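Local coordinates for protein O-ureido-L-serine synthase (Streptomyces lavendulae, PDB 3X43) that uses pyridoxal 5'-phosphate to join hydroxyurea to O-acetyl-L-serine, giving O-ureido-L-serine for D-cycloserine biosynthesis, and also makes L-cysteine from sulfide, at residues I66-S71 / W137-Q142. Residues are numbered along the deposited sequence; the frame is centred on the assembly and turned at random.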
loop_
_atom_site.group_PDB
_atom_site.type_symbol
_atom_site.label_atom_id
_atom_site.label_comp_id
_atom_site.label_asym_id
_atom_site.label_seq_id
_atom_site.Cartn_x
_atom_site.Cartn_y
_atom_site.Cartn_z
ATOM N N ILE B 66 21.462 21.670 13.478
ATOM C CA ILE B 66 21.748 20.372 14.064
ATOM C C ILE B 66 23.182 19.981 13.741
ATOM O O ILE B 66 23.686 20.277 12.654
ATOM C CB ILE B 66 20.823 19.279 13.496
ATOM C CG1 ILE B 66 19.371 19.757 13.500
ATOM C CG2 ILE B 66 20.967 18.015 14.313
ATOM C CD1 ILE B 66 18.487 19.011 12.518
ATOM N N VAL B 67 23.830 19.316 14.693
ATOM C CA VAL B 67 25.206 18.860 14.526
ATOM C C VAL B 67 25.371 17.463 15.097
ATOM O O VAL B 67 24.813 17.144 16.147
ATOM C CB VAL B 67 26.220 19.778 15.251
ATOM C CG1 VAL B 67 26.559 20.955 14.376
ATOM C CG2 VAL B 67 25.661 20.235 16.596
ATOM N N GLU B 68 26.144 16.637 14.401
ATOM C CA GLU B 68 26.396 15.275 14.845
ATOM C C GLU B 68 27.670 14.755 14.202
ATOM O O GLU B 68 28.144 15.308 13.207
ATOM C CB GLU B 68 25.221 14.366 14.476
ATOM C CG GLU B 68 25.321 12.966 15.061
ATOM C CD GLU B 68 24.724 12.868 16.453
ATOM O OE1 GLU B 68 24.508 11.733 16.927
ATOM O OE2 GLU B 68 24.468 13.924 17.073
ATOM N N CYS B 69 28.225 13.694 14.780
ATOM C CA CYS B 69 29.442 13.091 14.253
ATOM C C CYS B 69 29.064 12.058 13.199
ATOM O O CYS B 69 28.740 10.915 13.525
ATOM C CB CYS B 69 30.234 12.422 15.378
ATOM S SG CYS B 69 32.008 12.281 15.038
ATOM N N THR B 70 29.113 12.468 11.935
ATOM C CA THR B 70 28.755 11.592 10.826
ATOM C C THR B 70 29.808 10.559 10.439
ATOM O O THR B 70 30.823 10.877 9.813
ATOM C CB THR B 70 28.402 12.406 9.562
ATOM O OG1 THR B 70 28.080 11.507 8.490
ATOM C CG2 THR B 70 29.575 13.289 9.147
ATOM N N SER B 71 29.550 9.314 10.813
ATOM C CA SER B 71 30.447 8.218 10.483
ATOM C C SER B 71 30.132 7.829 9.042
ATOM O O SER B 71 30.964 7.258 8.336
ATOM C CB SER B 71 30.191 7.030 11.417
ATOM O OG SER B 71 28.895 7.102 11.995
ATOM N N TRP B 137 23.473 24.699 19.468
ATOM C CA TRP B 137 23.093 23.798 18.396
ATOM C C TRP B 137 22.514 22.512 18.981
ATOM O O TRP B 137 22.796 22.166 20.129
ATOM C CB TRP B 137 24.314 23.498 17.533
ATOM C CG TRP B 137 24.629 24.593 16.573
ATOM C CD1 TRP B 137 23.846 25.676 16.272
ATOM C CD2 TRP B 137 25.791 24.695 15.746
ATOM N NE1 TRP B 137 24.451 26.442 15.302
ATOM C CE2 TRP B 137 25.647 25.862 14.962
ATOM C CE3 TRP B 137 26.941 23.912 15.589
ATOM C CZ2 TRP B 137 26.613 26.263 14.033
ATOM C CZ3 TRP B 137 27.900 24.310 14.665
ATOM C CH2 TRP B 137 27.729 25.476 13.899
ATOM N N PHE B 138 21.701 21.813 18.190
ATOM C CA PHE B 138 21.066 20.573 18.634
ATOM C C PHE B 138 21.891 19.341 18.285
ATOM O O PHE B 138 22.425 19.227 17.182
ATOM C CB PHE B 138 19.662 20.449 18.020
ATOM C CG PHE B 138 19.013 19.108 18.249
ATOM C CD1 PHE B 138 18.230 18.885 19.377
ATOM C CD2 PHE B 138 19.211 18.061 17.349
ATOM C CE1 PHE B 138 17.656 17.635 19.611
ATOM C CE2 PHE B 138 18.642 16.809 17.574
ATOM C CZ PHE B 138 17.864 16.596 18.709
ATOM N N ARG B 139 21.981 18.415 19.237
ATOM C CA ARG B 139 22.737 17.181 19.050
ATOM C C ARG B 139 21.818 15.951 19.008
ATOM O O ARG B 139 21.044 15.700 19.936
ATOM C CB ARG B 139 23.770 17.027 20.172
ATOM C CG ARG B 139 25.068 17.790 19.933
ATOM C CD ARG B 139 26.209 16.858 19.548
ATOM N NE ARG B 139 25.760 15.479 19.369
ATOM C CZ ARG B 139 26.571 14.432 19.248
ATOM N NH1 ARG B 139 27.888 14.598 19.286
ATOM N NH2 ARG B 139 26.064 13.217 19.082
ATOM N N ALA B 140 21.917 15.188 17.924
ATOM C CA ALA B 140 21.098 13.997 17.738
ATOM C C ALA B 140 21.322 12.949 18.824
ATOM O O ALA B 140 20.365 12.443 19.416
ATOM C CB ALA B 140 21.376 13.396 16.372
ATOM N N ARG B 141 22.587 12.632 19.084
ATOM C CA ARG B 141 22.938 11.636 20.091
ATOM C C ARG B 141 22.396 10.289 19.640
ATOM O O ARG B 141 21.748 9.572 20.401
ATOM C CB ARG B 141 22.341 12.004 21.456
ATOM C CG ARG B 141 22.481 13.469 21.832
ATOM C CD ARG B 141 23.346 13.646 23.074
ATOM N NE ARG B 141 23.786 15.033 23.235
ATOM C CZ ARG B 141 25.058 15.424 23.250
ATOM N NH1 ARG B 141 26.035 14.533 23.115
ATOM N NH2 ARG B 141 25.354 16.711 23.392
ATOM N N GLN B 142 22.673 9.957 18.387
ATOM C CA GLN B 142 22.215 8.706 17.795
ATOM C C GLN B 142 22.420 7.483 18.687
ATOM O O GLN B 142 21.699 6.495 18.564
ATOM C CB GLN B 142 22.920 8.486 16.453
ATOM C CG GLN B 142 24.302 7.860 16.574
ATOM C CD GLN B 142 25.281 8.399 15.552
ATOM O OE1 GLN B 142 26.069 7.648 14.966
ATOM N NE2 GLN B 142 25.240 9.705 15.331
#
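E68 reaches from the end of strand 65-68 to R139, R141 and Q142, where this strand and the short, weakly bonded edge strand 138-139 part, in the four-stranded parallel sheet of the smaller domain of this fold-type II PLP enzyme. V67 N donates to F138 O at 2.9 Å (N-H...O 165°), evidence of parallel pairing. On one side of the sheet, I66 and F138 point the same way, and I66 CG2 meets the ring edge 3.5 Å from F138 CD2. On the other, V67 crosses W137 at about a right angle, its CG1 approaching the indole obliquely. E68 CG stands anti to the backbone N (chi1 -173°), and a bend at chi2 swings the carboxylate toward the turn. Its OE2 sits over one face of the R139 guanidinium, 2.7 Å from R139 NH2 in a salt bridge. R139 NH1 also pairs with D129 of helix 122-135. R141 N donates to OE2 and Q142 N to OE1, both syn but somewhat out of the carboxylate plane, fixing the group's rotation. The Q142 side chain, which touches PLP-binding T178, gives OE1 a second donor: its amide lies nearly coplanar with the carboxylate, and NE2 reaches the anti lone pair of E68 OE1 at 2.7 Å through a bent bond.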